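Long-range contacts in calcium homeostasis modulator 1 (PDB 6LMT), which probably forms a large-pore, voltage-gated ion channel of the plasma membrane, permeable to calcium and probably ATP, and assembles here from eight identical subunits: residues Leu28-Met33 with Pro110-Ser115; Glu46-Tyr51 with Ala127-Leu132. All coordinates share one frame; numbering follows the deposited sequence.

Contact 1: Leu28-Met33 with Pro110-Ser115. With Y01 (cholesterol hemisuccinate), chain L; Y01 (cholesterol hemisuccinate), chain M.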
loop_
_atom_site.group_PDB
_atom_site.type_symbol
_atom_site.label_atom_id
_atom_site.label_comp_id
_atom_site.label_asym_id
_atom_site.label_seq_id
_atom_site.Cartn_x
_atom_site.Cartn_y
_atom_site.Cartn_z
ATOM N N LEU A 28 -20.278 6.504 -8.884
ATOM C CA LEU A 28 -18.962 5.886 -8.945
ATOM C C LEU A 28 -18.996 4.565 -9.699
ATOM O O LEU A 28 -18.096 4.274 -10.489
ATOM C CB LEU A 28 -18.453 5.695 -7.520
ATOM C CG LEU A 28 -17.262 4.811 -7.174
ATOM C CD1 LEU A 28 -15.974 5.253 -7.791
ATOM C CD2 LEU A 28 -17.114 4.719 -5.669
ATOM N N ALA A 29 -20.031 3.761 -9.476
ATOM C CA ALA A 29 -20.135 2.477 -10.151
ATOM C C ALA A 29 -20.490 2.635 -11.617
ATOM O O ALA A 29 -20.110 1.796 -12.430
ATOM C CB ALA A 29 -21.171 1.604 -9.455
ATOM N N SER A 30 -21.206 3.700 -11.970
ATOM C CA SER A 30 -21.568 3.952 -13.358
ATOM C C SER A 30 -20.351 4.288 -14.196
ATOM O O SER A 30 -20.199 3.793 -15.315
ATOM C CB SER A 30 -22.582 5.082 -13.419
ATOM O OG SER A 30 -22.934 5.380 -14.738
ATOM N N ALA A 31 -19.461 5.109 -13.664
ATOM C CA ALA A 31 -18.278 5.492 -14.411
ATOM C C ALA A 31 -17.208 4.417 -14.397
ATOM O O ALA A 31 -16.416 4.330 -15.336
ATOM C CB ALA A 31 -17.732 6.784 -13.847
ATOM N N GLN A 32 -17.156 3.602 -13.350
ATOM C CA GLN A 32 -16.232 2.480 -13.338
ATOM C C GLN A 32 -16.695 1.373 -14.266
ATOM O O GLN A 32 -15.870 0.678 -14.863
ATOM C CB GLN A 32 -16.063 1.970 -11.909
ATOM C CG GLN A 32 -15.101 0.813 -11.745
ATOM C CD GLN A 32 -13.690 1.134 -12.199
ATOM O OE1 GLN A 32 -13.156 2.204 -11.913
ATOM N NE2 GLN A 32 -13.082 0.207 -12.925
ATOM N N MET A 33 -18.002 1.212 -14.424
ATOM C CA MET A 33 -18.516 0.257 -15.388
ATOM C C MET A 33 -18.283 0.717 -16.815
ATOM O O MET A 33 -18.160 -0.113 -17.713
ATOM C CB MET A 33 -19.989 0.022 -15.109
ATOM C CG MET A 33 -20.678 -0.977 -15.955
ATOM S SD MET A 33 -22.193 -1.358 -15.125
ATOM C CE MET A 33 -22.979 -2.282 -16.391
ATOM N N PRO A 110 -27.475 7.529 -14.441
ATOM C CA PRO A 110 -27.659 7.758 -15.879
ATOM C C PRO A 110 -26.947 8.975 -16.418
ATOM O O PRO A 110 -26.434 8.933 -17.537
ATOM C CB PRO A 110 -29.175 7.916 -16.001
ATOM C CG PRO A 110 -29.691 7.173 -14.953
ATOM C CD PRO A 110 -28.791 7.286 -13.824
ATOM N N ALA A 111 -26.907 10.065 -15.658
ATOM C CA ALA A 111 -26.244 11.272 -16.122
ATOM C C ALA A 111 -24.733 11.114 -16.137
ATOM O O ALA A 111 -24.067 11.675 -17.006
ATOM C CB ALA A 111 -26.654 12.450 -15.254
ATOM N N VAL A 112 -24.184 10.345 -15.200
ATOM C CA VAL A 112 -22.759 10.053 -15.201
ATOM C C VAL A 112 -22.384 9.199 -16.403
ATOM O O VAL A 112 -21.350 9.434 -17.030
ATOM C CB VAL A 112 -22.346 9.404 -13.865
ATOM C CG1 VAL A 112 -20.936 8.911 -13.897
ATOM C CG2 VAL A 112 -22.445 10.399 -12.774
ATOM N N TRP A 113 -23.234 8.234 -16.773
ATOM C CA TRP A 113 -22.965 7.402 -17.939
ATOM C C TRP A 113 -22.959 8.212 -19.224
ATOM O O TRP A 113 -22.062 8.041 -20.047
ATOM C CB TRP A 113 -23.986 6.275 -18.070
ATOM C CG TRP A 113 -23.703 5.375 -19.252
ATOM C CD1 TRP A 113 -24.186 5.500 -20.510
ATOM C CD2 TRP A 113 -22.895 4.207 -19.256
ATOM N NE1 TRP A 113 -23.704 4.517 -21.304
ATOM C CE2 TRP A 113 -22.909 3.700 -20.556
ATOM C CE3 TRP A 113 -22.152 3.543 -18.286
ATOM C CZ2 TRP A 113 -22.226 2.557 -20.907
ATOM C CZ3 TRP A 113 -21.483 2.420 -18.637
ATOM C CH2 TRP A 113 -21.515 1.935 -19.933
ATOM N N VAL A 114 -23.965 9.064 -19.426
ATOM C CA VAL A 114 -24.067 9.854 -20.648
ATOM C C VAL A 114 -22.896 10.809 -20.772
ATOM O O VAL A 114 -22.353 10.999 -21.860
ATOM C CB VAL A 114 -25.422 10.588 -20.677
ATOM C CG1 VAL A 114 -25.524 11.543 -21.833
ATOM C CG2 VAL A 114 -26.527 9.606 -20.765
ATOM N N SER A 115 -22.419 11.339 -19.654
ATOM C CA SER A 115 -21.320 12.283 -19.697
ATOM C C SER A 115 -19.983 11.612 -19.984
ATOM O O SER A 115 -19.215 12.127 -20.791
ATOM C CB SER A 115 -21.269 13.051 -18.398
ATOM O OG SER A 115 -22.441 13.798 -18.226
HETATM C CAA Y01 L . -13.684 10.374 -19.982
HETATM C CBA Y01 L . -13.397 11.398 -18.894
HETATM C CAB Y01 L . -13.040 12.741 -19.507
HETATM C CAN Y01 L . -14.576 11.526 -17.936
HETATM C CAJ Y01 L . -14.527 12.685 -16.969
HETATM C CAO Y01 L . -15.777 12.782 -16.118
HETATM C CBB Y01 L . -16.605 14.077 -16.235
HETATM C CAC Y01 L . -16.497 14.639 -17.648
HETATM C CBE Y01 L . -18.083 13.855 -15.862
HETATM C CAP Y01 L . -18.565 12.405 -16.111
HETATM C CAQ Y01 L . -19.809 12.205 -15.229
HETATM C CBG Y01 L . -20.120 13.628 -14.785
HETATM C CBI Y01 L . -18.708 14.169 -14.471
HETATM C CAE Y01 L . -17.989 13.403 -13.364
HETATM C CAU Y01 L . -18.857 15.620 -14.045
HETATM C CAS Y01 L . -19.786 15.704 -12.829
HETATM C CBF Y01 L . -21.213 15.295 -13.212
HETATM C CBD Y01 L . -21.258 13.876 -13.796
HETATM C CAK Y01 L . -22.616 13.709 -14.478
HETATM C CAI Y01 L . -23.750 14.262 -13.671
HETATM C CAZ Y01 L . -23.604 14.925 -12.532
HETATM C CAV Y01 L . -24.791 15.207 -11.629
HETATM C CBH Y01 L . -22.251 15.449 -12.065
HETATM C CAD Y01 L . -21.822 14.658 -10.815
HETATM C CAT Y01 L . -22.439 16.938 -11.711
HETATM C CAR Y01 L . -23.559 17.155 -10.692
HETATM C CBC Y01 L . -24.884 16.659 -11.199
HETATM O OAW Y01 L . -25.903 16.824 -10.156
HETATM C CAY Y01 L . -25.667 16.482 -8.874
HETATM O OAG Y01 L . -25.236 15.428 -8.505
HETATM C CAM Y01 L . -25.992 17.609 -7.943
HETATM C CAL Y01 L . -27.094 17.442 -6.918
HETATM C CAX Y01 L . -26.636 17.049 -5.526
HETATM O OAH Y01 L . -26.356 15.855 -5.304
HETATM O OAF Y01 L . -26.549 17.946 -4.667
HETATM C CAA Y01 M . -8.969 8.919 -18.696
HETATM C CBA Y01 M . -8.624 8.256 -17.373
HETATM C CAB Y01 M . -7.619 9.086 -16.592
HETATM C CAN Y01 M . -9.875 7.972 -16.553
HETATM C CAJ Y01 M . -10.825 6.972 -17.158
HETATM C CAO Y01 M . -11.941 6.589 -16.225
HETATM C CBB Y01 M . -13.013 7.666 -15.999
HETATM C CAC Y01 M . -13.928 7.755 -17.217
HETATM C CBE Y01 M . -13.793 7.445 -14.686
HETATM C CAP Y01 M . -13.122 6.450 -13.691
HETATM C CAQ Y01 M . -13.359 7.004 -12.273
HETATM C CBG Y01 M . -14.537 7.942 -12.503
HETATM C CBI Y01 M . -14.155 8.679 -13.805
HETATM C CAE Y01 M . -12.918 9.576 -13.646
HETATM C CAU Y01 M . -15.365 9.506 -14.260
HETATM C CAS Y01 M . -15.955 10.373 -13.142
HETATM C CBF Y01 M . -16.297 9.578 -11.873
HETATM C CBD Y01 M . -15.067 8.806 -11.365
HETATM C CAK Y01 M . -15.445 7.937 -10.169
HETATM C CAI Y01 M . -16.382 8.601 -9.208
HETATM C CAZ Y01 M . -17.005 9.748 -9.430
HETATM C CAV Y01 M . -17.807 10.440 -8.340
HETATM C CBH Y01 M . -16.973 10.451 -10.778
HETATM C CAD Y01 M . -16.232 11.788 -10.592
HETATM C CAT Y01 M . -18.449 10.688 -11.152
HETATM C CAR Y01 M . -19.174 11.532 -10.106
HETATM C CBC Y01 M . -19.210 10.848 -8.764
HETATM O OAW Y01 M . -19.671 11.799 -7.753
HETATM C CAY Y01 M . -20.935 12.241 -7.731
HETATM O OAG Y01 M . -21.821 11.842 -8.429
HETATM C CAM Y01 M . -21.120 13.306 -6.697
HETATM C CAL Y01 M . -22.022 12.920 -5.548
HETATM C CAX Y01 M . -22.190 14.001 -4.499
HETATM O OAH Y01 M . -23.344 14.401 -4.251
HETATM O OAF Y01 M . -21.168 14.443 -3.940
#

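Contact 2: Glu46-Tyr51 with Ala127-Leu132. With Y01 (cholesterol hemisuccinate), chain J.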
loop_
_atom_site.group_PDB
_atom_site.type_symbol
_atom_site.label_atom_id
_atom_site.label_comp_id
_atom_site.label_asym_id
_atom_site.label_seq_id
_atom_site.Cartn_x
_atom_site.Cartn_y
_atom_site.Cartn_z
ATOM N N GLU A 46 -24.688 -1.281 -41.233
ATOM C CA GLU A 46 -26.056 -1.574 -40.835
ATOM C C GLU A 46 -26.249 -1.470 -39.341
ATOM O O GLU A 46 -27.365 -1.240 -38.879
ATOM C CB GLU A 46 -26.449 -2.990 -41.263
ATOM C CG GLU A 46 -26.359 -3.241 -42.731
ATOM C CD GLU A 46 -24.997 -3.756 -43.148
ATOM O OE1 GLU A 46 -24.187 -4.083 -42.264
ATOM O OE2 GLU A 46 -24.729 -3.804 -44.365
ATOM N N TYR A 47 -25.180 -1.639 -38.585
ATOM C CA TYR A 47 -25.253 -1.906 -37.169
ATOM C C TYR A 47 -24.517 -0.873 -36.343
ATOM O O TYR A 47 -24.637 -0.900 -35.120
ATOM C CB TYR A 47 -24.672 -3.294 -36.895
ATOM C CG TYR A 47 -25.446 -4.402 -37.547
ATOM C CD1 TYR A 47 -26.824 -4.345 -37.644
ATOM C CD2 TYR A 47 -24.789 -5.436 -38.189
ATOM C CE1 TYR A 47 -27.526 -5.331 -38.282
ATOM C CE2 TYR A 47 -25.480 -6.417 -38.830
ATOM C CZ TYR A 47 -26.848 -6.363 -38.873
ATOM O OH TYR A 47 -27.549 -7.351 -39.516
ATOM N N ASN A 48 -23.767 0.034 -36.977
ATOM C CA ASN A 48 -22.952 0.994 -36.238
ATOM C C ASN A 48 -23.797 2.003 -35.494
ATOM O O ASN A 48 -23.463 2.382 -34.371
ATOM C CB ASN A 48 -22.012 1.756 -37.153
ATOM C CG ASN A 48 -20.764 1.035 -37.439
ATOM O OD1 ASN A 48 -20.411 0.117 -36.741
ATOM N ND2 ASN A 48 -19.991 1.562 -38.351
ATOM N N TYR A 49 -24.877 2.462 -36.112
ATOM C CA TYR A 49 -25.730 3.455 -35.488
ATOM C C TYR A 49 -26.428 2.890 -34.260
ATOM O O TYR A 49 -26.475 3.540 -33.219
ATOM C CB TYR A 49 -26.751 3.978 -36.494
ATOM C CG TYR A 49 -27.611 5.065 -35.935
ATOM C CD1 TYR A 49 -27.145 6.358 -35.861
ATOM C CD2 TYR A 49 -28.877 4.792 -35.432
ATOM C CE1 TYR A 49 -27.915 7.347 -35.328
ATOM C CE2 TYR A 49 -29.643 5.774 -34.886
ATOM C CZ TYR A 49 -29.160 7.047 -34.844
ATOM O OH TYR A 49 -29.936 8.033 -34.308
ATOM N N THR A 50 -26.981 1.685 -34.360
ATOM C CA THR A 50 -27.730 1.153 -33.232
ATOM C C THR A 50 -26.811 0.719 -32.110
ATOM O O THR A 50 -27.203 0.766 -30.946
ATOM C CB THR A 50 -28.616 -0.007 -33.663
ATOM O OG1 THR A 50 -27.808 -1.125 -34.005
ATOM C CG2 THR A 50 -29.399 0.383 -34.865
ATOM N N TYR A 51 -25.587 0.322 -32.429
ATOM C CA TYR A 51 -24.631 0.011 -31.383
ATOM C C TYR A 51 -24.173 1.273 -30.670
ATOM O O TYR A 51 -24.144 1.319 -29.438
ATOM C CB TYR A 51 -23.441 -0.742 -31.965
ATOM C CG TYR A 51 -22.449 -1.139 -30.912
ATOM C CD1 TYR A 51 -22.694 -2.213 -30.080
ATOM C CD2 TYR A 51 -21.289 -0.414 -30.719
ATOM C CE1 TYR A 51 -21.813 -2.566 -29.116
ATOM C CE2 TYR A 51 -20.416 -0.753 -29.748
ATOM C CZ TYR A 51 -20.677 -1.839 -28.956
ATOM O OH TYR A 51 -19.784 -2.181 -27.987
ATOM N N ALA A 127 -21.394 5.660 -34.237
ATOM C CA ALA A 127 -22.695 5.947 -34.824
ATOM C C ALA A 127 -22.648 6.866 -36.038
ATOM O O ALA A 127 -23.541 6.791 -36.882
ATOM C CB ALA A 127 -23.606 6.557 -33.780
ATOM N N PHE A 128 -21.639 7.726 -36.168
ATOM C CA PHE A 128 -21.686 8.819 -37.134
ATOM C C PHE A 128 -20.554 8.771 -38.144
ATOM O O PHE A 128 -20.347 9.742 -38.862
ATOM C CB PHE A 128 -21.663 10.159 -36.403
ATOM C CG PHE A 128 -22.876 10.411 -35.584
ATOM C CD1 PHE A 128 -24.115 10.010 -36.022
ATOM C CD2 PHE A 128 -22.758 10.916 -34.309
ATOM C CE1 PHE A 128 -25.216 10.195 -35.246
ATOM C CE2 PHE A 128 -23.857 11.092 -33.532
ATOM C CZ PHE A 128 -25.089 10.730 -34.005
ATOM N N SER A 129 -19.809 7.680 -38.220
ATOM C CA SER A 129 -18.701 7.636 -39.157
ATOM C C SER A 129 -19.142 7.382 -40.588
ATOM O O SER A 129 -18.388 7.687 -41.509
ATOM C CB SER A 129 -17.691 6.577 -38.742
ATOM O OG SER A 129 -18.266 5.293 -38.814
ATOM N N ILE A 130 -20.336 6.832 -40.806
ATOM C CA ILE A 130 -20.845 6.735 -42.169
ATOM C C ILE A 130 -21.484 8.027 -42.635
ATOM O O ILE A 130 -21.829 8.148 -43.812
ATOM C CB ILE A 130 -21.884 5.612 -42.346
ATOM C CG1 ILE A 130 -23.093 5.865 -41.467
ATOM C CG2 ILE A 130 -21.293 4.272 -42.040
ATOM C CD1 ILE A 130 -24.235 4.981 -41.789
ATOM N N ASN A 131 -21.669 8.985 -41.740
ATOM C CA ASN A 131 -22.190 10.298 -42.066
ATOM C C ASN A 131 -21.094 11.287 -42.390
ATOM O O ASN A 131 -21.383 12.464 -42.588
ATOM C CB ASN A 131 -23.025 10.832 -40.909
ATOM C CG ASN A 131 -24.308 10.084 -40.732
ATOM O OD1 ASN A 131 -24.996 9.781 -41.695
ATOM N ND2 ASN A 131 -24.634 9.765 -39.500
ATOM N N LEU A 132 -19.849 10.842 -42.445
ATOM C CA LEU A 132 -18.748 11.741 -42.710
ATOM C C LEU A 132 -18.686 12.118 -44.175
ATOM O O LEU A 132 -19.267 11.468 -45.043
ATOM C CB LEU A 132 -17.423 11.124 -42.295
ATOM C CG LEU A 132 -17.178 11.084 -40.799
ATOM C CD1 LEU A 132 -15.949 10.297 -40.530
ATOM C CD2 LEU A 132 -17.014 12.479 -40.296
HETATM C CAA Y01 J . -30.805 11.617 -24.026
HETATM C CBA Y01 J . -29.309 11.382 -23.936
HETATM C CAB Y01 J . -29.020 9.923 -23.637
HETATM C CAN Y01 J . -28.598 11.847 -25.206
HETATM C CAJ Y01 J . -28.993 11.139 -26.475
HETATM C CAO Y01 J . -28.696 11.960 -27.705
HETATM C CBB Y01 J . -29.000 11.301 -29.061
HETATM C CAC Y01 J . -30.334 10.565 -28.989
HETATM C CBE Y01 J . -28.952 12.367 -30.177
HETATM C CAP Y01 J . -27.761 13.350 -29.991
HETATM C CAQ Y01 J . -27.103 13.524 -31.367
HETATM C CBG Y01 J . -28.249 13.202 -32.314
HETATM C CBI Y01 J . -28.896 11.954 -31.683
HETATM C CAE Y01 J . -28.016 10.707 -31.838
HETATM C CAU Y01 J . -30.222 11.771 -32.431
HETATM C CAS Y01 J . -30.017 11.601 -33.944
HETATM C CBF Y01 J . -29.205 12.729 -34.608
HETATM C CBD Y01 J . -27.936 13.046 -33.793
HETATM C CAK Y01 J . -27.259 14.287 -34.355
HETATM C CAI Y01 J . -27.036 14.132 -35.822
HETATM C CAZ Y01 J . -27.677 13.254 -36.577
HETATM C CAV Y01 J . -27.315 13.082 -38.034
HETATM C CBH Y01 J . -28.863 12.420 -36.100
HETATM C CAD Y01 J . -28.518 10.930 -36.293
HETATM C CAT Y01 J . -30.042 12.791 -37.029
HETATM C CAR Y01 J . -29.700 12.648 -38.519
HETATM C CBC Y01 J . -28.485 13.452 -38.915
HETATM O OAW Y01 J . -28.111 13.157 -40.294
HETATM C CAY Y01 J . -27.221 13.943 -40.897
HETATM O OAG Y01 J . -26.933 15.044 -40.523
HETATM C CAM Y01 J . -26.609 13.285 -42.100
HETATM C CAL Y01 J . -25.464 14.071 -42.708
HETATM C CAX Y01 J . -24.827 13.448 -43.937
HETATM O OAH Y01 J . -25.299 12.377 -44.371
HETATM O OAF Y01 J . -23.858 14.035 -44.456
#

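Contact 1: Leu28-Met33 with Pro110-Ser115
Ser-30 of helix 21-36 meets Trp-113 of helix 108-120, the closest CA pair of the two segments at 5.9 Å. The hydroxyl of Ser-30, anti to its own backbone N (chi1 179°), lies against the neighbouring backbone, with OG 3.5 Å from Trp-113 N. On one flank of this pair, Ala-31 CB touches Val-112 CG1 at 3.8 Å. On the other, the six-membered end of the indole reaches back across the gap: Trp-113 CE3 comes within 3.6 Å of Ser-30 O, which sits at the ring edge, and CZ3 meets Met-33 CG more loosely.

Partners beyond the two segments fix these groups. Ser-30 OG is hydrogen-bonded to Ala-109 O, a polar link between the two helices, while Trp-113 NE1 bonds to Leu-55 O of helix 48-70 and the indole stacks edge-to-face with Tyr-34. Sterols cover the Val-112 side. The cholesterol hemisuccinate of chain L places CAQ 3.7 Å from Val-112 CG1; that of chain M sets CAU 3.6 Å from Ala-31 CB. Beside the former, Ser-115 OG turns back to its own helix and bonds to Ala-111 O (2.9 Å), which Ser-115 N approaches from the opposite face of the carbonyl plane.

The axes of segments 28-33 and 110-115 approach to 8.4 Å at a crossing angle of -29°, consistent with a transmembrane bundle in which Ser-30 and Ala-31 face the larger Val-112 and Trp-113, with sterol pockets along one side.

Contact 2: Glu46-Tyr51 with Ala127-Leu132
Tyr-49 packs against Ala-127 and Phe-128 where the start of helix 48-70 meets the 127-132 segment. The approach is close enough to bring the CA atoms of Tyr-49 and Ala-127 within 4.0 Å.

Apolar and aromatic contacts dominate. With CG anti to the backbone N (chi1 -177°), the phenol ring of Tyr-49 presents an edge to the other segment: CD1 lies 4.1 Å from Ala-127 CB and near Ala-127 O, while CE1 touches Phe-128 CE1 at 3.9 Å. The two aromatic side chains cross obliquely. Ala-127 CB also sits over the centre of one face of the Phe-128 ring, so this small methyl is shared by both aromatic residues. The backbones press together as well, Asn-48 O lying 3.7 Å from Ala-127 CA.

A cholesterol hemisuccinate extends the apolar surface. Its methyl CAD is 3.5 Å from Phe-128 CE1 and also approaches Tyr-49 CE1, while its CAE meets the edge of the Phe-128 ring near CZ, at 3.6 Å. The phenol oxygen rests on the sterol too, Tyr-49 OH being 3.6 Å from CAS.

Polar groups mostly look past one another. Asn-48 ND2 and Ser-129 OG, 4.1 Å apart, are too distant to bond to each other. Each is hydrogen-bonded instead to the chain near helix 148-155, Asn-48 ND2 to Ala-156 O and Ser-129 OG to Leu-155 O.

Around this junction, Asn-48 packs on Cys-126, whose disulfide partner is Cys-41, Leu-132 leans on helix 167-202, and Tyr-51 OH bonds to Gln-182 of a neighbouring subunit.

In the fold
Both contacts link an early part of the chain to a later one, and their segments alternate in sequence: 28-33, 46-51, 110-115, 127-132. Helix 21-36 is followed by helix 48-70, and helix 108-120 by helix 122-128, so the two early helices are matched with two later ones in the same order. The centres lie 23 Å apart and the nearest atoms about 9 Å, without touching. Contact 1 is near the centre of the chain, whereas contact 2 is about 25 Å from it, close to the Cys-41–Cys-126 disulfide. Sterols border both, and both reach a second subunit, consistent with a lipid-embedded helical bundle packed within the eight-subunit channel.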